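Long-range contacts in A-type flavoprotein (Giardia intestinalis, PDB 2Q9U), which probably reduces dioxygen at a diiron centre with electrons passed through FMN, as an oxygen-scavenging flavodiiron protein: residues Q256-V261 against G285-L290; A281-C286 against A395-G400. One frame throughout, in Å; residues are numbered along the deposited sequence.

Contact 1 (Q256-V261 against G285-L290)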
ATOM      1  N   GLN A 256     -21.794   0.801 -22.586  1.00 15.93           N
ATOM      2  CA  GLN A 256     -22.511   1.999 -22.191  1.00 14.95           C
ATOM      3  C   GLN A 256     -22.010   3.179 -23.022  1.00 14.62           C
ATOM      4  O   GLN A 256     -20.962   3.076 -23.669  1.00 14.28           O
ATOM      5  CB  GLN A 256     -22.304   2.277 -20.699  1.00 15.51           C
ATOM      6  CG  GLN A 256     -22.710   1.135 -19.768  1.00 17.21           C
ATOM      7  CD  GLN A 256     -24.216   1.020 -19.572  1.00 23.64           C
ATOM      8  OE1 GLN A 256     -25.008   1.689 -20.250  1.00 23.59           O
ATOM      9  NE2 GLN A 256     -24.619   0.173 -18.621  1.00 25.29           N
ATOM     10  N   LYS A 257     -22.762   4.282 -23.017  1.00 13.07           N
ATOM     11  CA  LYS A 257     -22.310   5.528 -23.612  1.00 14.14           C
ATOM     12  C   LYS A 257     -21.294   6.087 -22.604  1.00 12.52           C
ATOM     13  O   LYS A 257     -21.640   6.873 -21.713  1.00 13.06           O
ATOM     14  CB  LYS A 257     -23.488   6.495 -23.804  1.00 14.55           C
ATOM     15  CG  LYS A 257     -24.517   6.042 -24.854  1.00 16.80           C
ATOM     16  CD  LYS A 257     -25.610   7.115 -25.012  1.00 17.73           C
ATOM     17  CE  LYS A 257     -26.807   6.612 -25.816  1.00 24.73           C
ATOM     18  NZ  LYS A 257     -27.915   7.631 -25.875  1.00 28.64           N
ATOM     19  N   LYS A 258     -20.062   5.601 -22.720  1.00 11.47           N
ATOM     20  CA  LYS A 258     -19.060   5.758 -21.652  1.00 11.17           C
ATOM     21  C   LYS A 258     -17.686   5.713 -22.313  1.00 10.77           C
ATOM     22  O   LYS A 258     -17.424   4.861 -23.177  1.00 10.68           O
ATOM     23  CB  LYS A 258     -19.213   4.643 -20.587  1.00 11.44           C
ATOM     24  CG  LYS A 258     -18.063   4.606 -19.499  1.00 11.23           C
ATOM     25  CD  LYS A 258     -18.308   3.449 -18.542  1.00 11.75           C
ATOM     26  CE  LYS A 258     -17.118   3.206 -17.591  1.00 11.80           C
ATOM     27  NZ  LYS A 258     -17.580   2.127 -16.612  1.00 11.42           N
ATOM     28  N   VAL A 259     -16.846   6.666 -21.921  1.00  9.93           N
ATOM     29  CA  VAL A 259     -15.462   6.717 -22.340  1.00  9.89           C
ATOM     30  C   VAL A 259     -14.580   6.569 -21.091  1.00  9.58           C
ATOM     31  O   VAL A 259     -14.818   7.247 -20.090  1.00  9.82           O
ATOM     32  CB  VAL A 259     -15.150   8.052 -23.039  1.00  8.91           C
ATOM     33  CG1 VAL A 259     -13.641   8.107 -23.458  1.00 10.14           C
ATOM     34  CG2 VAL A 259     -16.041   8.213 -24.268  1.00  9.50           C
ATOM     35  N   THR A 260     -13.617   5.653 -21.145  1.00  9.76           N
ATOM     36  CA  THR A 260     -12.587   5.537 -20.072  1.00 10.41           C
ATOM     37  C   THR A 260     -11.191   5.893 -20.592  1.00 10.51           C
ATOM     38  O   THR A 260     -10.786   5.378 -21.644  1.00  9.11           O
ATOM     39  CB  THR A 260     -12.553   4.121 -19.469  1.00 10.52           C
ATOM     40  OG1 THR A 260     -13.839   3.823 -18.915  1.00 10.63           O
ATOM     41  CG2 THR A 260     -11.457   3.997 -18.335  1.00  9.96           C
ATOM     42  N   VAL A 261     -10.459   6.747 -19.850  1.00 10.57           N
ATOM     43  CA  VAL A 261      -9.071   7.059 -20.183  1.00 10.98           C
ATOM     44  C   VAL A 261      -8.161   6.380 -19.143  1.00 10.35           C
ATOM     45  O   VAL A 261      -8.397   6.502 -17.944  1.00 10.91           O
ATOM     46  CB  VAL A 261      -8.794   8.573 -20.218  1.00 11.56           C
ATOM     47  CG1 VAL A 261      -7.329   8.828 -20.610  1.00 13.02           C
ATOM     48  CG2 VAL A 261      -9.728   9.235 -21.232  1.00 13.95           C
ATOM     49  N   GLY A 285     -22.486  13.624 -23.921  1.00 15.57           N
ATOM     50  CA  GLY A 285     -23.453  12.951 -23.084  1.00 15.73           C
ATOM     51  C   GLY A 285     -22.923  11.615 -22.557  1.00 15.92           C
ATOM     52  O   GLY A 285     -23.650  10.885 -21.886  1.00 16.73           O
ATOM     53  N   CYS A 286     -21.671  11.282 -22.853  1.00 14.01           N
ATOM     54  CA  CYS A 286     -21.073  10.072 -22.273  1.00 14.48           C
ATOM     55  C   CYS A 286     -20.683  10.266 -20.814  1.00 13.79           C
ATOM     56  O   CYS A 286     -20.302  11.364 -20.395  1.00 13.48           O
ATOM     57  CB  CYS A 286     -19.812   9.662 -23.042  1.00 14.52           C
ATOM     58  SG  CYS A 286     -20.084   9.008 -24.676  1.00 17.01           S
ATOM     59  N   GLU A 287     -20.804   9.198 -20.025  1.00 13.53           N
ATOM     60  CA  GLU A 287     -20.045   9.102 -18.776  1.00 12.71           C
ATOM     61  C   GLU A 287     -18.549   9.046 -19.132  1.00 12.04           C
ATOM     62  O   GLU A 287     -18.162   8.487 -20.178  1.00 11.79           O
ATOM     63  CB  GLU A 287     -20.400   7.831 -17.989  1.00 13.87           C
ATOM     64  CG  GLU A 287     -19.673   7.842 -16.627  1.00 15.09           C
ATOM     65  CD  GLU A 287     -19.946   6.659 -15.747  1.00 19.67           C
ATOM     66  OE1 GLU A 287     -20.426   5.623 -16.257  1.00 21.36           O
ATOM     67  OE2 GLU A 287     -19.646   6.780 -14.535  1.00 22.40           O
ATOM     68  N   THR A 288     -17.713   9.646 -18.277  1.00 11.47           N
ATOM     69  CA  THR A 288     -16.265   9.636 -18.477  1.00 11.23           C
ATOM     70  C   THR A 288     -15.598   9.225 -17.160  1.00 11.08           C
ATOM     71  O   THR A 288     -15.961   9.718 -16.107  1.00 11.73           O
ATOM     72  CB  THR A 288     -15.720  11.025 -18.894  1.00 11.35           C
ATOM     73  OG1 THR A 288     -15.983  11.980 -17.855  1.00 12.54           O
ATOM     74  CG2 THR A 288     -16.359  11.498 -20.207  1.00 11.59           C
ATOM     75  N   VAL A 289     -14.648   8.302 -17.251  1.00 11.69           N
ATOM     76  CA  VAL A 289     -13.885   7.806 -16.108  1.00 11.22           C
ATOM     77  C   VAL A 289     -12.404   7.990 -16.466  1.00 11.77           C
ATOM     78  O   VAL A 289     -11.972   7.634 -17.556  1.00 11.03           O
ATOM     79  CB  VAL A 289     -14.233   6.292 -15.828  1.00 11.47           C
ATOM     80  CG1 VAL A 289     -13.309   5.675 -14.752  1.00 11.92           C
ATOM     81  CG2 VAL A 289     -15.700   6.137 -15.417  1.00 11.18           C
ATOM     82  N   LEU A 290     -11.639   8.578 -15.548  1.00 11.50           N
ATOM     83  CA  LEU A 290     -10.199   8.659 -15.700  1.00 12.35           C
ATOM     84  C   LEU A 290      -9.552   7.742 -14.682  1.00 11.76           C
ATOM     85  O   LEU A 290      -9.841   7.845 -13.482  1.00 12.22           O
ATOM     86  CB  LEU A 290      -9.732  10.119 -15.494  1.00 12.10           C
ATOM     87  CG  LEU A 290      -8.207  10.407 -15.576  1.00 15.39           C
ATOM     88  CD1 LEU A 290      -8.021  11.806 -16.079  1.00 16.88           C
ATOM     89  CD2 LEU A 290      -7.480  10.244 -14.235  1.00 18.63           C
TER
HETATM   90  O   HOH W   1     -24.214   8.757 -20.368  1.00 41.62           O
HETATM   91  O   HOH W   2     -19.702   3.299 -15.148  1.00 26.39           O

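Contact 2 (A281-C286 against A395-G400). With NO3 (nitrate ion), chain E.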
ATOM      1  N   ALA A 281     -15.239  14.426 -24.214  1.00 13.78           N
ATOM      2  CA  ALA A 281     -16.075  13.232 -24.254  1.00 13.65           C
ATOM      3  C   ALA A 281     -17.387  13.429 -23.480  1.00 14.00           C
ATOM      4  O   ALA A 281     -18.457  12.971 -23.925  1.00 14.06           O
ATOM      5  CB  ALA A 281     -15.293  11.993 -23.755  1.00 14.48           C
ATOM      6  N   ARG A 282     -17.304  14.136 -22.352  1.00 13.17           N
ATOM      7  CA  ARG A 282     -18.435  14.342 -21.470  1.00 13.27           C
ATOM      8  C   ARG A 282     -19.489  15.208 -22.174  1.00 13.95           C
ATOM      9  O   ARG A 282     -20.696  15.007 -21.997  1.00 13.79           O
ATOM     10  CB  ARG A 282     -18.000  15.010 -20.158  1.00 12.34           C
ATOM     11  CG  ARG A 282     -19.089  14.938 -19.075  1.00 14.05           C
ATOM     12  CD  ARG A 282     -18.875  15.890 -17.906  1.00 11.55           C
ATOM     13  NE  ARG A 282     -19.987  15.764 -16.945  1.00 11.80           N
ATOM     14  CZ  ARG A 282     -21.168  16.361 -17.052  1.00 12.97           C
ATOM     15  NH1 ARG A 282     -21.420  17.178 -18.078  1.00 13.03           N
ATOM     16  NH2 ARG A 282     -22.102  16.161 -16.111  1.00 11.45           N
ATOM     17  N   SER A 283     -19.015  16.163 -22.969  1.00 14.22           N
ATOM     18  CA  SER A 283     -19.910  17.080 -23.720  1.00 14.06           C
ATOM     19  C   SER A 283     -20.877  16.360 -24.669  1.00 15.04           C
ATOM     20  O   SER A 283     -21.918  16.920 -25.033  1.00 14.99           O
ATOM     21  CB  SER A 283     -19.103  18.110 -24.509  1.00 12.63           C
ATOM     22  OG  SER A 283     -18.491  17.528 -25.665  1.00 14.21           O
ATOM     23  N   THR A 284     -20.518  15.149 -25.078  1.00 15.36           N
ATOM     24  CA  THR A 284     -21.382  14.325 -25.959  1.00 16.07           C
ATOM     25  C   THR A 284     -22.524  13.600 -25.249  1.00 15.85           C
ATOM     26  O   THR A 284     -23.410  13.017 -25.908  1.00 16.07           O
ATOM     27  CB  THR A 284     -20.579  13.258 -26.747  1.00 16.20           C
ATOM     28  OG1 THR A 284     -20.037  12.263 -25.845  1.00 15.94           O
ATOM     29  CG2 THR A 284     -19.495  13.890 -27.544  1.00 15.75           C
ATOM     30  N   GLY A 285     -22.486  13.624 -23.921  1.00 15.57           N
ATOM     31  CA  GLY A 285     -23.453  12.951 -23.084  1.00 15.73           C
ATOM     32  C   GLY A 285     -22.923  11.615 -22.557  1.00 15.92           C
ATOM     33  O   GLY A 285     -23.650  10.885 -21.886  1.00 16.73           O
ATOM     34  N   CYS A 286     -21.671  11.282 -22.853  1.00 14.01           N
ATOM     35  CA  CYS A 286     -21.073  10.072 -22.273  1.00 14.48           C
ATOM     36  C   CYS A 286     -20.683  10.266 -20.814  1.00 13.79           C
ATOM     37  O   CYS A 286     -20.302  11.364 -20.395  1.00 13.48           O
ATOM     38  CB  CYS A 286     -19.812   9.662 -23.042  1.00 14.52           C
ATOM     39  SG  CYS A 286     -20.084   9.008 -24.676  1.00 17.01           S
ATOM     40  N   ALA A 395     -10.541  16.099 -29.744  1.00 13.80           N
ATOM     41  CA  ALA A 395     -10.334  14.662 -29.869  1.00 13.56           C
ATOM     42  C   ALA A 395     -11.286  13.882 -28.951  1.00 13.66           C
ATOM     43  O   ALA A 395     -11.749  12.802 -29.318  1.00 13.65           O
ATOM     44  CB  ALA A 395      -8.891  14.292 -29.614  1.00 13.71           C
ATOM     45  N   GLY A 396     -11.594  14.447 -27.780  1.00 14.12           N
ATOM     46  CA  GLY A 396     -12.539  13.836 -26.835  1.00 13.99           C
ATOM     47  C   GLY A 396     -13.975  13.877 -27.331  1.00 14.64           C
ATOM     48  O   GLY A 396     -14.713  12.909 -27.204  1.00 14.04           O
ATOM     49  N   VAL A 397     -14.378  15.003 -27.905  1.00 14.69           N
ATOM     50  CA  VAL A 397     -15.717  15.111 -28.469  1.00 15.55           C
ATOM     51  C   VAL A 397     -15.889  13.979 -29.476  1.00 15.54           C
ATOM     52  O   VAL A 397     -16.896  13.261 -29.439  1.00 16.21           O
ATOM     53  CB  VAL A 397     -15.981  16.492 -29.159  1.00 15.21           C
ATOM     54  CG1 VAL A 397     -17.416  16.526 -29.800  1.00 15.36           C
ATOM     55  CG2 VAL A 397     -15.856  17.627 -28.174  1.00 16.06           C
ATOM     56  N   ASP A 398     -14.899  13.817 -30.362  1.00 15.42           N
ATOM     57  CA  ASP A 398     -14.942  12.837 -31.443  1.00 15.50           C
ATOM     58  C   ASP A 398     -14.948  11.417 -30.866  1.00 15.73           C
ATOM     59  O   ASP A 398     -15.639  10.524 -31.373  1.00 15.18           O
ATOM     60  CB  ASP A 398     -13.731  13.016 -32.387  1.00 15.62           C
ATOM     61  CG  ASP A 398     -13.611  11.881 -33.438  1.00 18.13           C
ATOM     62  OD1 ASP A 398     -14.428  11.815 -34.384  1.00 21.00           O
ATOM     63  OD2 ASP A 398     -12.699  11.052 -33.343  1.00 19.80           O
ATOM     64  N   LEU A 399     -14.159  11.210 -29.812  1.00 14.95           N
ATOM     65  CA  LEU A 399     -14.119   9.904 -29.165  1.00 13.93           C
ATOM     66  C   LEU A 399     -15.455   9.534 -28.533  1.00 13.31           C
ATOM     67  O   LEU A 399     -15.877   8.361 -28.598  1.00 13.99           O
ATOM     68  CB  LEU A 399     -12.988   9.851 -28.124  1.00 14.57           C
ATOM     69  CG  LEU A 399     -12.704   8.514 -27.419  1.00 12.68           C
ATOM     70  CD1 LEU A 399     -12.354   7.401 -28.404  1.00 14.22           C
ATOM     71  CD2 LEU A 399     -11.553   8.709 -26.421  1.00 13.20           C
ATOM     72  N   GLY A 400     -16.096  10.523 -27.905  1.00 13.11           N
ATOM     73  CA  GLY A 400     -17.421  10.378 -27.299  1.00 12.24           C
ATOM     74  C   GLY A 400     -18.477  10.025 -28.348  1.00 12.52           C
ATOM     75  O   GLY A 400     -19.294   9.107 -28.157  1.00 11.14           O
TER
HETATM   76  N   NO3 E 503     -24.842  18.291 -16.603  1.00 36.45           N
HETATM   77  O1  NO3 E 503     -24.803  17.004 -17.156  1.00 35.32           O
HETATM   78  O2  NO3 E 503     -25.181  18.475 -15.248  1.00 35.24           O
HETATM   79  O3  NO3 E 503     -24.512  19.375 -17.431  1.00 37.94           O

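Contact 1 (Q256-V261 against G285-L290)
Four backbone hydrogen bonds join segments 256-261 and 285-290 in parallel register, Lys-258 beside Glu-287 and Val-261 beside Leu-290. The two inner links, Val-259 N to Glu-287 O (2.8 Å) and Val-289 N to Val-259 O (3.0 Å), run nearly along the C=O axes, as does Val-261 N to Val-289 O. The entry bond, Glu-287 N to Lys-257 O (3.0 Å), is more bent, 142° at the hydrogen; here Lys-257 centres an inverse gamma turn. CA-H...O contacts fill in between, for example Thr-288 CA to Val-259 O at 3.2 Å.

Charge gathers on the face of Lys-258 and Glu-287, whose extended chains run side by side. Lys-258 NZ stays 4.5 Å from Glu-287 OE1, too far for a salt bridge, and a water joins the two; the firmer partner of the ammonium is Asp-307. Farther along, the Lys-258 chain crosses Val-289 obliquely, its CE 3.9 Å from Val-289 CG2.

Apolar contact marks the other face, where Val-259 CG2, beside its backbone N, meets Cys-286 SG at 4.1 Å.

This is the strand pair of a right-handed beta-alpha-beta crossover in a flavodoxin-like domain. Helices 269-283 and 386-409 cover the Val-259 face and helix 298-306 the other; strand 310-314 continues the sheet beyond 258-263, and Thr-288 N is hydrogen-bonded to Ser-180 OG of the second subunit at the outer edge of strand 287-292.

Contact 2 (A281-C286 against A395-G400)
Thr-284 takes the crowded first torsion (chi1 67°), with OG1 between backbone N and carbonyl carbon and CG2 beside the N. That turn sends OG1 back to Ala-281 O, 2.6 Å away and in the carbonyl plane, so the carbonyl is gripped twice, by the hydroxyl and by Thr-284 N. It also brings CG2 against the neighbouring helix, 3.3 Å from Val-397 O. Val-397, with CG1 anti to its backbone N (chi1 178°), points its CA-CB bond away from the partner, yet both branches still reach across: the Thr-284 and Val-397 side chains cross obliquely, Val-397 CG1 lying 4.0 Å from Thr-284 CG2, and Val-397 CG2 meets Ser-283 OG at 3.6 Å. That hydroxyl is hydrogen-bonded to Gly-280 O in its own helix, so this is packing.

The close approach is made at glycines: Thr-284 OG1 lies 3.5 Å from Gly-400 CA, and at Gly-396 the backbone is the surface, its O lying 3.3 Å from Ala-281 CA in a CA-H...O contact. Cys-286 SG adds a contact with Gly-400 O at 3.6 Å.

Gly-285, first to leave helical backbone angles, has positive phi (100°) in a Schellman motif and turns the chain toward strand 287-292. Arg-282 points away from helix 386-409; its NH2 donates to O1 of a nitrate, probably from the crystallisation liquor, while its NE and NH1 bond Ser-180 and Gln-9 of the second subunit.

The contact packs the C-terminal end of helix 269-283 against helix 386-409, both layered on the sheet: Ala-281 and Leu-399 reach Val-259 of strand 258-263, and Leu-399 also touches strand 310-314.

Overall arrangement
Together the contacts illustrate how a layered alpha/beta domain changes its chemistry with depth. Contact 1 is largely buried and lies within the sheet, secured by regular backbone hydrogen bonding; contact 2, partly buried, lies one layer out and relies on close packing of a helix end and the turn after it against helix 386-409, with one CA-H...O contact. Their centres lie about 8 Å apart and they share Gly-285 and Cys-286, the link from helix 269-283 into strand 287-292. The layers mesh directly: Thr-288 CG2 and Val-259 CG2 both pack on Ala-281 CB, and Val-259 CG1 on Leu-399 CD2. Both contacts border the second subunit, so tertiary and quaternary packing meet at this edge of the domain.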